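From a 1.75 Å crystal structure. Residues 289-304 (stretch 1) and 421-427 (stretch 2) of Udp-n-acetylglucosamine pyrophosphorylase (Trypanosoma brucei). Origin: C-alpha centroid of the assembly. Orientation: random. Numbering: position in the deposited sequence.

Stretch 1 289-304: ADPVFIGYAIEEEAHV
Stretch 2 421-427: GAFRIMQ

Stretch 1 is a helix that breaks into a strand; stretch 2 is a short loop, 421-422, followed by a strand, and it meets both parts. Residues 291-300 are helical, with phi/psi near -65/-43 through the middle. Asp290 caps the start: its side chain (chi1 t) accepts from Val292 N through OD1 at 2.9 Å and, weakly, from Phe293 N to the same OD1 at 3.4 Å. Glu301 (55/42) is the first residue to leave helical phi/psi, in a Schellman motif with Ala302 N to Ala297 O at 3.0 Å and Glu301 N to Ile298 O at 3.2 Å. Ala302 (-84/144) and His303 (-95/-25) then lead into extended Val304 (-136/129). Residues 423-427 are extended, and their strand runs roughly antiparallel to the helix, at 147°, with the axes approaching to 9.8 Å.

Where the helix has ended, the two stretches pair in parallel register, Val304 with Phe423, CA-CA 5.0 Å. Ala422 O receives both His303 N (2.8 Å) and Val304 N (3.2 Å), while Arg424 N returns a bond to Val304 O at 2.9 Å. Phe423 CA also lies 3.4 Å from Val304 O, a CA-H...O contact. Small side chains suit this close passage: the CA atoms of Ala302 and Ala422 are 4.3 Å apart, and Ala422 CB meets the edge of the His303 ring at CD2, 3.6 Å away. Val304 and Phe423, both chi1 t, project to the same face of the sheet, where CG1 of Val304 touches CD1 of Phe423 at 3.7 Å.

Along the helix, the strand alternates. Arg424 and Met426 point toward it and Ile425 away. Met426 (t, t, p) is long and flexible enough to reach the first turns: its CE lies 3.4 Å from Phe293 CD1, its SD 4.4 Å from Val292 CG1, and its CB 4.1 Å from Tyr296 CE2. The SD also sits obliquely to the Phe293 and Tyr296 rings, 5.4 and 5.0 Å from their centroids. Tyr296 (chi1 t, chi2 54°) buries its ring against the strand and brings OH to 3.1 Å from Ile425 O.

Polarity rises toward the partly exposed end of the helix. Arg424 (m, m, t, chi4 -93°) packs CG 3.9 Å from Ala302 CB, then presents NE to Glu300 OE1 (m, m, chi3 -37°) in a nearly linear 2.9 Å salt bridge. One water donates to Glu300 O and OE1 and accepts from Arg424 NH2; another links Glu300 O to Gly421 O. Gly421 suits its positive phi (76/168). Together the stretches bury 615 Å².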

ATOM      1  N   ALA A 289      -6.522   2.125  -7.779  1.00 11.05           N
ATOM      2  CA  ALA A 289      -7.772   2.879  -7.988  1.00 11.53           C
ATOM      3  C   ALA A 289      -8.932   1.944  -8.354  1.00 11.36           C
ATOM      4  O   ALA A 289      -9.622   2.128  -9.350  1.00 12.26           O
ATOM      5  CB  ALA A 289      -7.579   3.997  -9.019  1.00 12.44           C
ATOM      6  N   ASP A 290      -9.119   0.902  -7.548  1.00 11.32           N
ATOM      7  CA  ASP A 290     -10.119  -0.127  -7.817  1.00 10.35           C
ATOM      8  C   ASP A 290     -11.517   0.472  -7.643  1.00 10.18           C
ATOM      9  O   ASP A 290     -11.887   0.800  -6.520  1.00  9.22           O
ATOM     10  CB  ASP A 290      -9.916  -1.260  -6.791  1.00 10.69           C
ATOM     11  CG  ASP A 290     -10.938  -2.358  -6.889  1.00 11.34           C
ATOM     12  OD1 ASP A 290     -11.879  -2.296  -7.694  1.00 11.77           O
ATOM     13  OD2 ASP A 290     -10.780  -3.348  -6.128  1.00 12.01           O
ATOM     14  N   PRO A 291     -12.291   0.615  -8.745  1.00  9.95           N
ATOM     15  CA  PRO A 291     -13.608   1.245  -8.642  1.00  9.68           C
ATOM     16  C   PRO A 291     -14.627   0.415  -7.844  1.00  9.50           C
ATOM     17  O   PRO A 291     -15.560   0.989  -7.284  1.00  9.68           O
ATOM     18  CB  PRO A 291     -14.042   1.388 -10.113  1.00  9.76           C
ATOM     19  CG  PRO A 291     -13.378   0.203 -10.793  1.00  9.79           C
ATOM     20  CD  PRO A 291     -12.014   0.162 -10.129  1.00  9.94           C
ATOM     21  N   VAL A 292     -14.457  -0.902  -7.759  1.00  9.47           N
ATOM     22  CA  VAL A 292     -15.378  -1.713  -6.910  1.00  8.89           C
ATOM     23  C   VAL A 292     -15.108  -1.441  -5.418  1.00  8.86           C
ATOM     24  O   VAL A 292     -16.042  -1.292  -4.626  1.00  8.88           O
ATOM     25  CB  VAL A 292     -15.272  -3.214  -7.228  1.00  9.18           C
ATOM     26  CG1 VAL A 292     -16.131  -4.072  -6.293  1.00  9.09           C
ATOM     27  CG2 VAL A 292     -15.648  -3.454  -8.692  1.00  9.22           C
ATOM     28  N   PHE A 293     -13.833  -1.379  -5.054  1.00  8.26           N
ATOM     29  CA  PHE A 293     -13.384  -1.071  -3.682  1.00  8.51           C
ATOM     30  C   PHE A 293     -13.925   0.314  -3.292  1.00  8.16           C
ATOM     31  O   PHE A 293     -14.520   0.489  -2.235  1.00  8.27           O
ATOM     32  CB  PHE A 293     -11.848  -1.040  -3.756  1.00  8.57           C
ATOM     33  CG  PHE A 293     -11.109  -1.135  -2.439  1.00  8.85           C
ATOM     34  CD1 PHE A 293     -11.682  -1.644  -1.282  1.00  8.74           C
ATOM     35  CD2 PHE A 293      -9.768  -0.788  -2.418  1.00  8.72           C
ATOM     36  CE1 PHE A 293     -10.918  -1.772  -0.105  1.00  9.07           C
ATOM     37  CE2 PHE A 293      -8.997  -0.913  -1.251  1.00  9.03           C
ATOM     38  CZ  PHE A 293      -9.587  -1.405  -0.101  1.00  8.99           C
ATOM     39  N   ILE A 294     -13.746   1.286  -4.183  1.00  7.96           N
ATOM     40  CA  ILE A 294     -14.237   2.661  -3.972  1.00  8.29           C
ATOM     41  C   ILE A 294     -15.767   2.732  -3.882  1.00  8.08           C
ATOM     42  O   ILE A 294     -16.309   3.389  -2.983  1.00  7.62           O
ATOM     43  CB  ILE A 294     -13.698   3.596  -5.069  1.00  8.77           C
ATOM     44  CG1 ILE A 294     -12.156   3.681  -4.969  1.00  9.04           C
ATOM     45  CG2 ILE A 294     -14.340   4.993  -4.988  1.00  8.63           C
ATOM     46  CD1 ILE A 294     -11.526   4.193  -6.276  1.00  9.48           C
ATOM     47  N   GLY A 295     -16.440   2.070  -4.809  1.00  8.02           N
ATOM     48  CA  GLY A 295     -17.914   2.049  -4.827  1.00  8.49           C
ATOM     49  C   GLY A 295     -18.478   1.404  -3.568  1.00  8.35           C
ATOM     50  O   GLY A 295     -19.445   1.902  -2.969  1.00  8.31           O
ATOM     51  N   TYR A 296     -17.842   0.319  -3.132  1.00  8.42           N
ATOM     52  CA  TYR A 296     -18.236  -0.343  -1.882  1.00  8.64           C
ATOM     53  C   TYR A 296     -18.093   0.610  -0.693  1.00  8.69           C
ATOM     54  O   TYR A 296     -18.994   0.702   0.155  1.00  8.61           O
ATOM     55  CB  TYR A 296     -17.362  -1.588  -1.675  1.00  9.36           C
ATOM     56  CG  TYR A 296     -17.696  -2.444  -0.474  1.00  9.75           C
ATOM     57  CD1 TYR A 296     -18.995  -2.950  -0.252  1.00  9.87           C
ATOM     58  CD2 TYR A 296     -16.682  -2.823   0.397  1.00 10.23           C
ATOM     59  CE1 TYR A 296     -19.254  -3.775   0.857  1.00 10.84           C
ATOM     60  CE2 TYR A 296     -16.929  -3.630   1.505  1.00 10.79           C
ATOM     61  CZ  TYR A 296     -18.200  -4.097   1.731  1.00 11.09           C
ATOM     62  OH  TYR A 296     -18.356  -4.907   2.833  1.00 11.83           O
ATOM     63  N   ALA A 297     -16.977   1.326  -0.601  1.00  8.26           N
ATOM     64  CA  ALA A 297     -16.813   2.262   0.512  1.00  8.69           C
ATOM     65  C   ALA A 297     -17.918   3.317   0.501  1.00  8.88           C
ATOM     66  O   ALA A 297     -18.485   3.636   1.537  1.00  9.18           O
ATOM     67  CB  ALA A 297     -15.447   2.935   0.455  1.00  8.70           C
ATOM     68  N   ILE A 298     -18.221   3.828  -0.689  1.00  8.91           N
ATOM     69  CA  ILE A 298     -19.207   4.904  -0.821  1.00  9.08           C
ATOM     70  C   ILE A 298     -20.608   4.412  -0.440  1.00  9.39           C
ATOM     71  O   ILE A 298     -21.310   5.067   0.363  1.00  9.45           O
ATOM     72  CB  ILE A 298     -19.182   5.503  -2.227  1.00  9.15           C
ATOM     73  CG1 ILE A 298     -17.887   6.321  -2.395  1.00  9.39           C
ATOM     74  CG2 ILE A 298     -20.402   6.414  -2.451  1.00  9.36           C
ATOM     75  CD1 ILE A 298     -17.559   6.729  -3.816  1.00 10.13           C
ATOM     76  N   GLU A 299     -21.003   3.271  -0.999  1.00 10.01           N
ATOM     77  CA  GLU A 299     -22.362   2.746  -0.779  1.00 10.87           C
ATOM     78  C   GLU A 299     -22.556   2.267   0.649  1.00 11.34           C
ATOM     79  O   GLU A 299     -23.680   2.373   1.194  1.00 12.54           O
ATOM     80  CB  GLU A 299     -22.705   1.669  -1.833  1.00 11.64           C
ATOM     81  CG  GLU A 299     -22.817   2.249  -3.257  1.00 13.28           C
ATOM     82  CD  GLU A 299     -23.949   3.278  -3.433  1.00 14.31           C
ATOM     83  OE1 GLU A 299     -25.014   3.148  -2.811  1.00 15.49           O
ATOM     84  OE2 GLU A 299     -23.760   4.246  -4.185  1.00 16.53           O
ATOM     85  N   GLU A 300     -21.470   1.821   1.304  1.00 10.90           N
ATOM     86  CA  GLU A 300     -21.527   1.392   2.721  1.00 10.60           C
ATOM     87  C   GLU A 300     -21.420   2.545   3.725  1.00 10.99           C
ATOM     88  O   GLU A 300     -21.666   2.357   4.920  1.00 10.39           O
ATOM     89  CB  GLU A 300     -20.420   0.356   3.027  1.00 11.16           C
ATOM     90  CG  GLU A 300     -20.606  -0.962   2.262  1.00 11.37           C
ATOM     91  CD  GLU A 300     -21.856  -1.763   2.671  1.00 12.17           C
ATOM     92  OE1 GLU A 300     -22.213  -1.797   3.868  1.00 12.18           O
ATOM     93  OE2 GLU A 300     -22.475  -2.387   1.796  1.00 12.15           O
ATOM     94  N   GLU A 301     -21.080   3.729   3.224  1.00 11.04           N
ATOM     95  CA  GLU A 301     -20.738   4.894   4.046  1.00 12.30           C
ATOM     96  C   GLU A 301     -19.606   4.517   5.026  1.00 11.63           C
ATOM     97  O   GLU A 301     -19.618   4.909   6.192  1.00 12.37           O
ATOM     98  CB  GLU A 301     -21.979   5.458   4.776  1.00 14.89           C
ATOM     99  CG  GLU A 301     -23.093   5.889   3.827  1.00 18.82           C
ATOM    100  CD  GLU A 301     -24.394   6.156   4.555  1.00 23.15           C
ATOM    101  OE1 GLU A 301     -24.546   7.265   5.101  1.00 24.90           O
ATOM    102  OE2 GLU A 301     -25.255   5.253   4.580  1.00 28.47           O
ATOM    103  N   ALA A 302     -18.618   3.774   4.520  1.00  9.86           N
ATOM    104  CA  ALA A 302     -17.487   3.319   5.326  1.00  9.64           C
ATOM    105  C   ALA A 302     -16.415   4.405   5.414  1.00  9.57           C
ATOM    106  O   ALA A 302     -16.212   5.182   4.451  1.00 10.34           O
ATOM    107  CB  ALA A 302     -16.907   2.051   4.725  1.00  9.04           C
ATOM    108  N   HIS A 303     -15.768   4.482   6.571  1.00  9.19           N
ATOM    109  CA  HIS A 303     -14.565   5.309   6.746  1.00  9.11           C
ATOM    110  C   HIS A 303     -13.295   4.495   6.549  1.00  8.77           C
ATOM    111  O   HIS A 303     -12.243   5.032   6.210  1.00  8.95           O
ATOM    112  CB  HIS A 303     -14.585   5.971   8.115  1.00  9.88           C
ATOM    113  CG  HIS A 303     -15.550   7.131   8.196  1.00 10.74           C
ATOM    114  ND1 HIS A 303     -15.309   8.323   7.589  1.00 11.11           N
ATOM    115  CD2 HIS A 303     -16.792   7.248   8.833  1.00 11.39           C
ATOM    116  CE1 HIS A 303     -16.355   9.162   7.814  1.00 12.03           C
ATOM    117  NE2 HIS A 303     -17.258   8.506   8.595  1.00 11.58           N
ATOM    118  N   VAL A 304     -13.390   3.184   6.762  1.00  8.05           N
ATOM    119  CA  VAL A 304     -12.279   2.253   6.452  1.00  7.98           C
ATOM    120  C   VAL A 304     -12.847   1.021   5.762  1.00  7.88           C
ATOM    121  O   VAL A 304     -13.789   0.411   6.288  1.00  7.72           O
ATOM    122  CB  VAL A 304     -11.533   1.792   7.726  1.00  8.07           C
ATOM    123  CG1 VAL A 304     -10.534   0.664   7.377  1.00  8.48           C
ATOM    124  CG2 VAL A 304     -10.806   2.967   8.365  1.00  8.07           C
ATOM    125  N   GLY A 421     -21.893   0.378  11.916  1.00 16.58           N
ATOM    126  CA  GLY A 421     -20.456   0.710  11.940  1.00 14.88           C
ATOM    127  C   GLY A 421     -19.930   1.240  10.605  1.00 13.41           C
ATOM    128  O   GLY A 421     -20.602   1.146   9.568  1.00 13.86           O
ATOM    129  N   ALA A 422     -18.707   1.781  10.638  1.00 11.67           N
ATOM    130  CA  ALA A 422     -18.114   2.424   9.461  1.00 11.20           C
ATOM    131  C   ALA A 422     -16.832   1.700   9.024  1.00 10.24           C
ATOM    132  O   ALA A 422     -16.024   2.252   8.267  1.00  9.95           O
ATOM    133  CB  ALA A 422     -17.857   3.903   9.743  1.00 11.60           C
ATOM    134  N   PHE A 423     -16.676   0.463   9.519  1.00 10.08           N
ATOM    135  CA  PHE A 423     -15.591  -0.445   9.088  1.00  9.68           C
ATOM    136  C   PHE A 423     -16.139  -1.597   8.237  1.00  9.24           C
ATOM    137  O   PHE A 423     -17.103  -2.264   8.625  1.00  9.12           O
ATOM    138  CB  PHE A 423     -14.862  -1.005  10.327  1.00 10.09           C
ATOM    139  CG  PHE A 423     -13.722  -1.944   9.983  1.00  9.80           C
ATOM    140  CD1 PHE A 423     -12.433  -1.441   9.795  1.00 10.33           C
ATOM    141  CD2 PHE A 423     -13.931  -3.302   9.855  1.00 10.44           C
ATOM    142  CE1 PHE A 423     -11.384  -2.283   9.496  1.00  9.79           C
ATOM    143  CE2 PHE A 423     -12.875  -4.172   9.559  1.00 10.24           C
ATOM    144  CZ  PHE A 423     -11.600  -3.650   9.376  1.00 10.45           C
ATOM    145  N   ARG A 424     -15.551  -1.813   7.062  1.00  9.01           N
ATOM    146  CA  ARG A 424     -15.985  -2.919   6.205  1.00  8.91           C
ATOM    147  C   ARG A 424     -14.801  -3.755   5.720  1.00  8.86           C
ATOM    148  O   ARG A 424     -13.675  -3.259   5.563  1.00  8.63           O
ATOM    149  CB  ARG A 424     -16.756  -2.397   4.993  1.00  8.99           C
ATOM    150  CG  ARG A 424     -18.053  -1.630   5.312  1.00  9.55           C
ATOM    151  CD  ARG A 424     -19.104  -2.628   5.769  1.00 10.40           C
ATOM    152  NE  ARG A 424     -20.390  -1.982   6.085  1.00 10.72           N
ATOM    153  CZ  ARG A 424     -20.759  -1.556   7.287  1.00 12.01           C
ATOM    154  NH1 ARG A 424     -19.937  -1.656   8.339  1.00 11.60           N
ATOM    155  NH2 ARG A 424     -21.967  -0.999   7.435  1.00 12.43           N
ATOM    156  N   ILE A 425     -15.085  -5.029   5.493  1.00  9.01           N
ATOM    157  CA  ILE A 425     -14.123  -5.977   4.917  1.00  8.95           C
ATOM    158  C   ILE A 425     -14.596  -6.334   3.516  1.00  9.40           C
ATOM    159  O   ILE A 425     -15.801  -6.595   3.302  1.00  9.25           O
ATOM    160  CB  ILE A 425     -14.103  -7.271   5.745  1.00  9.37           C
ATOM    161  CG1 ILE A 425     -13.394  -7.004   7.087  1.00  9.82           C
ATOM    162  CG2 ILE A 425     -13.414  -8.405   4.956  1.00  9.52           C
ATOM    163  CD1 ILE A 425     -13.575  -8.101   8.130  1.00 10.21           C
ATOM    164  N   MET A 426     -13.656  -6.369   2.567  1.00  9.52           N
ATOM    165  CA  MET A 426     -13.928  -6.893   1.224  1.00 10.48           C
ATOM    166  C   MET A 426     -12.967  -8.073   1.002  1.00 10.12           C
ATOM    167  O   MET A 426     -11.766  -7.882   0.916  1.00  9.95           O
ATOM    168  CB  MET A 426     -13.753  -5.802   0.155  1.00 11.91           C
ATOM    169  CG  MET A 426     -14.165  -6.252  -1.249  1.00 14.46           C
ATOM    170  SD  MET A 426     -14.239  -4.825  -2.371  1.00 20.88           S
ATOM    171  CE  MET A 426     -12.559  -4.568  -2.695  1.00 17.80           C
ATOM    172  N   GLN A 427     -13.517  -9.283   0.988  1.00 10.13           N
ATOM    173  CA  GLN A 427     -12.710 -10.496   0.826  1.00 10.13           C
ATOM    174  C   GLN A 427     -12.535 -10.718  -0.680  1.00  9.96           C
ATOM    175  O   GLN A 427     -13.514 -10.875  -1.386  1.00 10.13           O
ATOM    176  CB  GLN A 427     -13.397 -11.694   1.490  1.00 10.70           C
ATOM    177  CG  GLN A 427     -12.613 -13.015   1.391  1.00 11.52           C
ATOM    178  CD  GLN A 427     -11.825 -13.354   2.655  1.00 12.43           C
ATOM    179  OE1 GLN A 427     -11.050 -12.537   3.164  1.00 13.21           O
ATOM    180  NE2 GLN A 427     -12.018 -14.575   3.158  1.00 12.24           N
TER
HETATM  181  O   HOH W   1     -19.506   1.259   6.808  1.00 18.29           O
HETATM  182  O   HOH W   2     -23.638   0.323   5.529  1.00 27.16           O